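PDB 5IE9: nucleotide pyrophosphohydrolase from Bacillus cereus, which hydrolyses nucleoside triphosphates as a MazG-type pyrophosphohydrolase, a family that generally cleaves them to the monophosphate and pyrophosphate with the help of divalent metal ions. Local coordinates for the interface of chains A and B. Residues are numbered along the deposited sequence; one frame, centred on the assembly and turned at random. Chains: chain A/B, Nucleotide pyrophosphohydrolase.

The three contacts sample one two-fold symmetric interface between copies of an all-helical protein. Contact 1 lies about 15 Å from contact 2 and about 12 Å from contact 3, measured between centres of C-alpha atoms; contacts 2 and 3 are also about 15 Å apart. Helix 61-80 takes part throughout, and contacts 1 and 2 hold the two symmetry-related Leu67-Met77 pairs and share helix 27-49. Contact 3 adds helix 6-18 and uses helix 85-96 more fully; contact 1 touches the latter through B:Leu85, common to both. The patches hide 226, 177 and 263 Å², suggesting that the pair may act as a dimeric unit within the four-copy assembly.

Contact 1: the interface of chains A and B. Residues chain A 38, 41, 67, 70, 74; chain B 34, 70, 74, 77, 85.
With CG of B:Met74 turned away from its carbonyl carbon (chi1 -82°) and its terminal methyl bent round at chi3, SD meets A:Val70 and CE meets A:Met74 at the centre of this helix-on-helix interface of the MazG fold. A:Val70 directs CG1 between its own backbone N and carbonyl carbon (chi1 70°), which brings that branch to 3.5 Å from B:Met74 SD. The two copies of Met74 approach tip to tip, B:Met74 CE lying 3.4 Å from A:Met74 CG. A:Met74, folded at chi2 and chi3, also sets its sulfur against B:Val70, with SD 3.8 Å from CG1 and the two side chains crossing at a slant. The copies are thus bent differently, one at two torsions and the other at one, so the pairing departs locally from exact symmetry. The helices carrying A:Met38 and A:Leu67 also carry the manganese ligands A:Glu37 and A:Glu66, so packing here may help to position the metal site. On one flank A:Met38 crosses B:Leu34 at about a right angle, its CE 3.6 Å from B:Leu34 CG. A:Leu41 adds CD2, 4.1 Å from B:Leu34 CD2. Further along the interface, the side chains of A:Leu67 and B:Met77 cross at a slant, A:Leu67 CD2 resting 3.9 Å from B:Met77 CG.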
ATOM      1  N   MET A  38      -0.978  -0.608   6.701  1.00 59.94           N
ATOM      2  CA  MET A  38      -0.045  -1.395   5.907  1.00 60.30           C
ATOM      3  C   MET A  38       1.354  -0.779   5.909  1.00 59.69           C
ATOM      4  O   MET A  38       2.357  -1.502   5.967  1.00 59.39           O
ATOM      5  CB  MET A  38      -0.567  -1.544   4.480  1.00 63.06           C
ATOM      6  CG  MET A  38      -0.222  -2.866   3.808  1.00 67.76           C
ATOM      7  SD  MET A  38      -1.244  -4.230   4.421  1.00 74.54           S
ATOM      8  CE  MET A  38      -0.208  -4.931   5.685  1.00 74.43           C
ATOM      9  N   LEU A  41       2.973  -1.593   9.198  1.00 56.71           N
ATOM     10  CA  LEU A  41       3.473  -2.952   9.104  1.00 56.24           C
ATOM     11  C   LEU A  41       4.771  -2.980   8.308  1.00 56.18           C
ATOM     12  O   LEU A  41       5.760  -3.549   8.780  1.00 57.14           O
ATOM     13  CB  LEU A  41       2.435  -3.915   8.509  1.00 54.86           C
ATOM     14  CG  LEU A  41       2.815  -5.403   8.446  1.00 55.24           C
ATOM     15  CD1 LEU A  41       3.280  -5.966   9.789  1.00 58.49           C
ATOM     16  CD2 LEU A  41       1.665  -6.230   7.920  1.00 54.97           C
ATOM     17  N   LEU A  67       0.419  -6.252  12.764  1.00 73.94           N
ATOM     18  CA  LEU A  67      -0.479  -7.185  12.080  1.00 72.69           C
ATOM     19  C   LEU A  67      -1.889  -7.140  12.662  1.00 73.25           C
ATOM     20  O   LEU A  67      -2.870  -7.193  11.917  1.00 72.30           O
ATOM     21  CB  LEU A  67       0.058  -8.616  12.134  1.00 72.97           C
ATOM     22  CG  LEU A  67       1.005  -9.060  11.024  1.00 71.93           C
ATOM     23  CD1 LEU A  67       1.760 -10.294  11.484  1.00 73.44           C
ATOM     24  CD2 LEU A  67       0.251  -9.331   9.729  1.00 70.26           C
ATOM     25  N   VAL A  70      -3.664  -4.017  11.257  1.00 68.25           N
ATOM     26  CA  VAL A  70      -4.177  -4.208   9.898  1.00 67.31           C
ATOM     27  C   VAL A  70      -5.397  -5.143   9.907  1.00 66.10           C
ATOM     28  O   VAL A  70      -6.392  -4.861   9.238  1.00 66.06           O
ATOM     29  CB  VAL A  70      -3.073  -4.606   8.867  1.00 68.35           C
ATOM     30  CG1 VAL A  70      -2.552  -6.011   9.090  1.00 70.57           C
ATOM     31  CG2 VAL A  70      -3.591  -4.513   7.444  1.00 68.86           C
ATOM     32  N   MET A  74      -9.216  -4.520   8.523  1.00 65.16           N
ATOM     33  CA  MET A  74      -9.797  -5.564   7.680  1.00 65.70           C
ATOM     34  C   MET A  74     -11.188  -5.944   8.168  1.00 66.06           C
ATOM     35  O   MET A  74     -12.138  -5.962   7.372  1.00 66.25           O
ATOM     36  CB  MET A  74      -8.923  -6.814   7.690  1.00 69.18           C
ATOM     37  CG  MET A  74      -7.639  -6.696   6.906  1.00 72.87           C
ATOM     38  SD  MET A  74      -7.959  -6.637   5.144  1.00 84.38           S
ATOM     39  CE  MET A  74      -8.485  -8.328   4.821  1.00 81.69           C
TER
ATOM     40  N   LEU B  34       1.874  -8.540  -0.005  1.00 57.56           N
ATOM     41  CA  LEU B  34       0.799  -7.876   0.702  1.00 56.32           C
ATOM     42  C   LEU B  34       0.445  -6.522   0.097  1.00 56.44           C
ATOM     43  O   LEU B  34      -0.741  -6.169   0.022  1.00 57.38           O
ATOM     44  CB  LEU B  34       1.189  -7.715   2.159  1.00 55.80           C
ATOM     45  CG  LEU B  34       0.134  -7.585   3.242  1.00 56.57           C
ATOM     46  CD1 LEU B  34      -1.220  -8.212   2.918  1.00 57.27           C
ATOM     47  CD2 LEU B  34       0.759  -8.250   4.451  1.00 59.19           C
ATOM     48  N   VAL B  70      -6.187 -10.826   0.596  1.00 66.42           N
ATOM     49  CA  VAL B  70      -5.382 -10.036   1.525  1.00 63.81           C
ATOM     50  C   VAL B  70      -5.200 -10.822   2.824  1.00 63.21           C
ATOM     51  O   VAL B  70      -4.080 -10.941   3.328  1.00 63.69           O
ATOM     52  CB  VAL B  70      -5.989  -8.630   1.767  1.00 63.33           C
ATOM     53  CG1 VAL B  70      -5.220  -7.874   2.837  1.00 61.90           C
ATOM     54  CG2 VAL B  70      -5.986  -7.816   0.480  1.00 64.51           C
ATOM     55  N   MET B  74      -1.728 -12.251   4.764  1.00 65.51           N
ATOM     56  CA  MET B  74      -1.565 -11.941   6.180  1.00 66.73           C
ATOM     57  C   MET B  74      -1.358 -13.188   7.029  1.00 66.94           C
ATOM     58  O   MET B  74      -0.475 -13.196   7.893  1.00 67.36           O
ATOM     59  CB  MET B  74      -2.741 -11.137   6.696  1.00 69.58           C
ATOM     60  CG  MET B  74      -2.626  -9.659   6.384  1.00 74.27           C
ATOM     61  SD  MET B  74      -3.890  -8.746   7.277  1.00 84.85           S
ATOM     62  CE  MET B  74      -5.355  -9.137   6.338  1.00 79.75           C
ATOM     63  N   MET B  77       2.070 -14.381   6.235  1.00 71.36           N
ATOM     64  CA  MET B  77       2.975 -13.492   6.955  1.00 72.60           C
ATOM     65  C   MET B  77       3.103 -13.924   8.416  1.00 72.57           C
ATOM     66  O   MET B  77       4.218 -14.076   8.927  1.00 74.09           O
ATOM     67  CB  MET B  77       2.463 -12.050   6.850  1.00 74.79           C
ATOM     68  CG  MET B  77       3.174 -11.025   7.727  1.00 79.01           C
ATOM     69  SD  MET B  77       4.692 -10.427   6.976  1.00 86.11           S
ATOM     70  CE  MET B  77       4.061  -9.045   6.023  1.00 84.56           C
ATOM     71  N   LEU B  85      -2.573 -14.964  15.180  1.00 78.29           N
ATOM     72  CA  LEU B  85      -3.417 -13.795  14.873  1.00 76.13           C
ATOM     73  C   LEU B  85      -4.586 -13.568  15.839  1.00 78.08           C
ATOM     74  O   LEU B  85      -5.128 -12.462  15.903  1.00 78.00           O
ATOM     75  CB  LEU B  85      -3.909 -13.817  13.416  1.00 72.61           C
ATOM     76  CG  LEU B  85      -2.881 -13.526  12.315  1.00 71.09           C
ATOM     77  CD1 LEU B  85      -3.487 -13.769  10.944  1.00 69.77           C
ATOM     78  CD2 LEU B  85      -2.285 -12.124  12.388  1.00 69.33           C
TER

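Contact 2: the interface of chains A and B. Residues chain A 77-78, 81, 83; chain B 45, 49, 63, 67.
Helix 61-80 of chain A and the loop that follows it dock here onto helices 27-49 and 61-80 of chain B, an apolar part of what is probably the MazG dimer interface. A:Leu81, in the loop, divides its two methyl branches between two partners. Its CD2 lies over a face of the B:Tyr49 ring, near CZ at 3.6 Å, the ring carbon that carries the hydroxyl; the two side chains slide past each other in opposite directions. The other branch, CD1, meets B:Ile63 CG2 at 3.8 Å, the A:Leu81 and B:Ile63 side chains crossing at about a right angle. A:Ile83 comes to that same gamma-methyl: its CD1 is 3.8 Å from B:Ile63 CG2, so one branch of B:Ile63 is touched by both loop residues. B:Ile63 presents this methyl because CG2 stands opposite its backbone N, while CG1 (chi1 -78°) runs opposite the carbonyl carbon. B:Leu67 likewise serves two neighbours, with CD1 4.0 Å from A:Ile83 CD1 and, in the symmetry twin of the pair in contact 1, CD2 3.7 Å from A:Met77 CG. A:Met77 leaves its helix with CG away from the backbone N (chi1 172°), then bends at chi2 and chi3, which carries CE to 4.1 Å from B:Val45 CG2.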
ATOM      1  N   MET A  77     -13.673  -3.146   7.674  1.00 68.77           N
ATOM      2  CA  MET A  77     -14.016  -3.138   6.261  1.00 70.22           C
ATOM      3  C   MET A  77     -15.066  -4.216   5.961  1.00 70.79           C
ATOM      4  O   MET A  77     -16.094  -3.930   5.335  1.00 72.39           O
ATOM      5  CB  MET A  77     -12.736  -3.348   5.445  1.00 71.74           C
ATOM      6  CG  MET A  77     -12.918  -3.569   3.950  1.00 76.38           C
ATOM      7  SD  MET A  77     -13.160  -2.029   3.061  1.00 84.10           S
ATOM      8  CE  MET A  77     -11.461  -1.552   2.741  1.00 82.95           C
ATOM      9  N   ALA A  78     -14.808  -5.434   6.440  1.00 68.12           N
ATOM     10  CA  ALA A  78     -15.675  -6.578   6.194  1.00 69.27           C
ATOM     11  C   ALA A  78     -17.055  -6.398   6.827  1.00 71.96           C
ATOM     12  O   ALA A  78     -18.074  -6.632   6.169  1.00 74.37           O
ATOM     13  CB  ALA A  78     -15.015  -7.859   6.680  1.00 67.60           C
ATOM     14  N   LEU A  81     -19.435  -3.929   5.127  1.00 80.39           N
ATOM     15  CA  LEU A  81     -20.050  -4.405   3.885  1.00 82.91           C
ATOM     16  C   LEU A  81     -20.717  -5.778   4.045  1.00 84.81           C
ATOM     17  O   LEU A  81     -20.938  -6.489   3.061  1.00 85.59           O
ATOM     18  CB  LEU A  81     -19.013  -4.423   2.749  1.00 80.29           C
ATOM     19  CG  LEU A  81     -18.121  -3.193   2.533  1.00 78.91           C
ATOM     20  CD1 LEU A  81     -16.890  -3.583   1.733  1.00 77.24           C
ATOM     21  CD2 LEU A  81     -18.861  -2.039   1.869  1.00 82.25           C
ATOM     22  N   ILE A  83     -19.661  -8.633   5.067  1.00 84.14           N
ATOM     23  CA  ILE A  83     -18.852  -9.702   4.495  1.00 82.60           C
ATOM     24  C   ILE A  83     -18.276 -10.535   5.631  1.00 82.11           C
ATOM     25  O   ILE A  83     -17.691  -9.996   6.579  1.00 81.08           O
ATOM     26  CB  ILE A  83     -17.740  -9.146   3.570  1.00 79.41           C
ATOM     27  CG1 ILE A  83     -18.359  -8.611   2.274  1.00 81.43           C
ATOM     28  CG2 ILE A  83     -16.689 -10.212   3.266  1.00 76.75           C
ATOM     29  CD1 ILE A  83     -17.468  -7.681   1.477  1.00 81.78           C
TER
ATOM     30  N   VAL B  45     -12.595  -1.744  -4.293  1.00 69.71           N
ATOM     31  CA  VAL B  45     -13.311  -0.744  -3.484  1.00 69.16           C
ATOM     32  C   VAL B  45     -13.657   0.502  -4.319  1.00 72.12           C
ATOM     33  O   VAL B  45     -14.783   1.000  -4.247  1.00 75.18           O
ATOM     34  CB  VAL B  45     -12.530  -0.379  -2.195  1.00 65.47           C
ATOM     35  CG1 VAL B  45     -13.151   0.809  -1.468  1.00 64.07           C
ATOM     36  CG2 VAL B  45     -12.456  -1.583  -1.269  1.00 65.41           C
ATOM     37  N   TYR B  49     -17.515   1.556  -5.007  1.00 83.99           N
ATOM     38  CA  TYR B  49     -17.823   2.629  -4.039  1.00 83.56           C
ATOM     39  C   TYR B  49     -17.229   4.022  -4.338  1.00 84.46           C
ATOM     40  O   TYR B  49     -17.426   4.967  -3.563  1.00 84.21           O
ATOM     41  CB  TYR B  49     -17.508   2.158  -2.611  1.00 81.19           C
ATOM     42  CG  TYR B  49     -18.209   0.854  -2.260  1.00 84.20           C
ATOM     43  CD1 TYR B  49     -19.590   0.820  -1.986  1.00 87.36           C
ATOM     44  CD2 TYR B  49     -17.503  -0.351  -2.230  1.00 82.97           C
ATOM     45  CE1 TYR B  49     -20.235  -0.378  -1.687  1.00 89.66           C
ATOM     46  CE2 TYR B  49     -18.141  -1.547  -1.927  1.00 85.60           C
ATOM     47  CZ  TYR B  49     -19.500  -1.561  -1.661  1.00 89.34           C
ATOM     48  OH  TYR B  49     -20.109  -2.759  -1.365  1.00 93.05           O
ATOM     49  N   ILE B  63     -15.287  -7.848  -3.883  1.00 96.80           N
ATOM     50  CA  ILE B  63     -14.607  -7.337  -2.679  1.00 88.64           C
ATOM     51  C   ILE B  63     -14.408  -8.456  -1.658  1.00 88.94           C
ATOM     52  O   ILE B  63     -13.336  -8.553  -1.052  1.00 86.15           O
ATOM     53  CB  ILE B  63     -15.308  -6.089  -2.086  1.00 86.36           C
ATOM     54  CG1 ILE B  63     -14.950  -4.866  -2.918  1.00 81.92           C
ATOM     55  CG2 ILE B  63     -14.871  -5.801  -0.654  1.00 84.45           C
ATOM     56  CD1 ILE B  63     -16.082  -3.883  -3.055  1.00 83.14           C
ATOM     57  N   LEU B  67     -10.725  -9.284  -0.310  1.00 75.60           N
ATOM     58  CA  LEU B  67     -10.470  -9.310   1.136  1.00 73.07           C
ATOM     59  C   LEU B  67      -9.854 -10.643   1.575  1.00 72.81           C
ATOM     60  O   LEU B  67      -8.903 -10.661   2.362  1.00 71.43           O
ATOM     61  CB  LEU B  67     -11.748  -9.038   1.935  1.00 72.86           C
ATOM     62  CG  LEU B  67     -12.188  -7.586   2.122  1.00 72.95           C
ATOM     63  CD1 LEU B  67     -13.655  -7.536   2.511  1.00 74.97           C
ATOM     64  CD2 LEU B  67     -11.347  -6.884   3.173  1.00 70.62           C
TER

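Contact 3: the interface of chains A and B. Residues chain A 9, 12-13, 71-72, 75; chain B 85, 89, 93.
This is an interface between two copies of the MazG protein in which helix 85-96 of chain B packs against helices 6-18 and 61-80 of chain A, probably tying the outer helices into the dimeric unit. B:His89 is the main inserted group, with 75 Å² of its surface hidden by chain A. Its imidazole swings out with CG opposite the backbone N (chi1 172°) and enters between the two helices of chain A. Over one face stands A:Met9 CB, 3.9 Å above the plane and displaced toward the rim. At the ring edge, in plane, lies A:Glu12 CD, 3.6 Å from CE1, with the carboxylate turned 64° from the imidazole. A:Glu12 OE2 is 3.2 Å from B:His89 CE1; this could favour a positively charged histidine, though no hydrogen bond is found between the two groups. OE2 of A:Glu12 also packs 3.3 Å from B:Met93 CG. On the side of helix 61-80, A:Ile75 CD1 approaches B:His89 CD2 at 4.0 Å, and A:Leu71 CD1 is 4.1 Å from B:His89 CB. B:Met93 curls at chi2 and chi3 and crosses A:Phe72 at about a right angle, CE lying beside the ring's rim, tilted from its plane, 3.3 Å from CD1. The same methyl lies 4.0 Å from A:Val13 CG2.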
ATOM      1  N   MET A   9     -14.693 -12.861  16.411  1.00 86.91           N
ATOM      2  CA  MET A   9     -13.756 -11.740  16.262  1.00 83.87           C
ATOM      3  C   MET A   9     -14.402 -10.563  15.530  1.00 81.56           C
ATOM      4  O   MET A   9     -14.183  -9.409  15.895  1.00 80.14           O
ATOM      5  CB  MET A   9     -12.471 -12.172  15.545  1.00 82.70           C
ATOM      6  CG  MET A   9     -11.757 -13.355  16.187  1.00 84.90           C
ATOM      7  SD  MET A   9     -10.030 -13.683  15.755  1.00 84.23           S
ATOM      8  CE  MET A   9      -9.775 -12.808  14.215  1.00 81.07           C
ATOM      9  N   GLU A  12     -17.047  -9.076  17.882  1.00 83.76           N
ATOM     10  CA  GLU A  12     -16.312  -8.317  18.891  1.00 83.61           C
ATOM     11  C   GLU A  12     -16.009  -6.887  18.426  1.00 81.58           C
ATOM     12  O   GLU A  12     -16.185  -5.931  19.186  1.00 81.44           O
ATOM     13  CB  GLU A  12     -15.013  -9.050  19.208  1.00 85.21           C
ATOM     14  CG  GLU A  12     -14.454  -8.826  20.597  1.00 88.08           C
ATOM     15  CD  GLU A  12     -13.347  -9.808  20.928  1.00 91.01           C
ATOM     16  OE1 GLU A  12     -13.604 -11.031  20.924  1.00 93.42           O
ATOM     17  OE2 GLU A  12     -12.215  -9.359  21.203  1.00 91.63           O
ATOM     18  N   VAL A  13     -15.557  -6.756  17.176  1.00 80.21           N
ATOM     19  CA  VAL A  13     -15.236  -5.459  16.567  1.00 78.26           C
ATOM     20  C   VAL A  13     -16.520  -4.669  16.303  1.00 78.41           C
ATOM     21  O   VAL A  13     -16.574  -3.459  16.549  1.00 78.55           O
ATOM     22  CB  VAL A  13     -14.377  -5.631  15.289  1.00 76.71           C
ATOM     23  CG1 VAL A  13     -14.231  -4.328  14.508  1.00 75.23           C
ATOM     24  CG2 VAL A  13     -13.000  -6.173  15.645  1.00 77.21           C
ATOM     25  N   LEU A  71      -5.333  -6.207  10.711  1.00 65.32           N
ATOM     26  CA  LEU A  71      -6.431  -7.161  10.854  1.00 64.29           C
ATOM     27  C   LEU A  71      -7.706  -6.491  11.365  1.00 64.64           C
ATOM     28  O   LEU A  71      -8.804  -6.836  10.926  1.00 65.11           O
ATOM     29  CB  LEU A  71      -6.042  -8.302  11.802  1.00 65.92           C
ATOM     30  CG  LEU A  71      -6.616  -9.729  11.681  1.00 66.87           C
ATOM     31  CD1 LEU A  71      -7.230 -10.129  13.012  1.00 69.23           C
ATOM     32  CD2 LEU A  71      -7.640  -9.950  10.571  1.00 66.66           C
ATOM     33  N   PHE A  72      -7.551  -5.544  12.289  1.00 64.47           N
ATOM     34  CA  PHE A  72      -8.678  -4.800  12.841  1.00 65.72           C
ATOM     35  C   PHE A  72      -9.406  -4.023  11.748  1.00 66.01           C
ATOM     36  O   PHE A  72     -10.633  -4.097  11.653  1.00 67.26           O
ATOM     37  CB  PHE A  72      -8.221  -3.880  13.980  1.00 66.99           C
ATOM     38  CG  PHE A  72      -9.301  -2.975  14.511  1.00 68.85           C
ATOM     39  CD1 PHE A  72     -10.257  -3.452  15.402  1.00 70.36           C
ATOM     40  CD2 PHE A  72      -9.351  -1.627  14.133  1.00 69.96           C
ATOM     41  CE1 PHE A  72     -11.249  -2.610  15.902  1.00 72.62           C
ATOM     42  CE2 PHE A  72     -10.343  -0.781  14.627  1.00 71.73           C
ATOM     43  CZ  PHE A  72     -11.294  -1.275  15.512  1.00 73.15           C
ATOM     44  N   ILE A  75     -11.300  -6.227   9.474  1.00 64.14           N
ATOM     45  CA  ILE A  75     -12.565  -6.634  10.080  1.00 64.01           C
ATOM     46  C   ILE A  75     -13.589  -5.509   9.964  1.00 65.24           C
ATOM     47  O   ILE A  75     -14.739  -5.756   9.600  1.00 66.59           O
ATOM     48  CB  ILE A  75     -12.401  -7.143  11.533  1.00 64.68           C
ATOM     49  CG1 ILE A  75     -11.608  -8.457  11.544  1.00 64.13           C
ATOM     50  CG2 ILE A  75     -13.763  -7.417  12.148  1.00 66.65           C
ATOM     51  CD1 ILE A  75     -11.041  -8.882  12.885  1.00 63.91           C
TER
ATOM     52  N   LEU B  85      -2.573 -14.964  15.180  1.00 78.29           N
ATOM     53  CA  LEU B  85      -3.417 -13.795  14.873  1.00 76.13           C
ATOM     54  C   LEU B  85      -4.586 -13.568  15.839  1.00 78.08           C
ATOM     55  O   LEU B  85      -5.128 -12.462  15.903  1.00 78.00           O
ATOM     56  CB  LEU B  85      -3.909 -13.817  13.416  1.00 72.61           C
ATOM     57  CG  LEU B  85      -2.881 -13.526  12.315  1.00 71.09           C
ATOM     58  CD1 LEU B  85      -3.487 -13.769  10.944  1.00 69.77           C
ATOM     59  CD2 LEU B  85      -2.285 -12.124  12.388  1.00 69.33           C
ATOM     60  N   HIS B  89      -5.024  -9.972  17.563  1.00 76.71           N
ATOM     61  CA  HIS B  89      -6.361  -9.374  17.665  1.00 76.02           C
ATOM     62  C   HIS B  89      -6.697  -8.964  19.100  1.00 78.69           C
ATOM     63  O   HIS B  89      -7.263  -7.891  19.324  1.00 79.46           O
ATOM     64  CB  HIS B  89      -7.408 -10.352  17.115  1.00 75.66           C
ATOM     65  CG  HIS B  89      -8.825  -9.920  17.331  1.00 77.01           C
ATOM     66  ND1 HIS B  89      -9.564 -10.310  18.429  1.00 80.81           N
ATOM     67  CD2 HIS B  89      -9.642  -9.138  16.588  1.00 76.38           C
ATOM     68  CE1 HIS B  89     -10.773  -9.782  18.356  1.00 81.25           C
ATOM     69  NE2 HIS B  89     -10.847  -9.068  17.247  1.00 78.96           N
ATOM     70  N   MET B  93      -7.631  -5.279  20.846  1.00 81.79           N
ATOM     71  CA  MET B  93      -8.862  -5.130  21.628  1.00 84.15           C
ATOM     72  C   MET B  93      -8.609  -4.648  23.054  1.00 87.64           C
ATOM     73  O   MET B  93      -9.398  -3.875  23.585  1.00 89.29           O
ATOM     74  CB  MET B  93      -9.669  -6.432  21.638  1.00 84.99           C
ATOM     75  CG  MET B  93     -10.343  -6.794  20.318  1.00 83.43           C
ATOM     76  SD  MET B  93     -11.439  -5.534  19.625  1.00 84.14           S
ATOM     77  CE  MET B  93     -10.346  -4.873  18.384  1.00 81.11           C
TER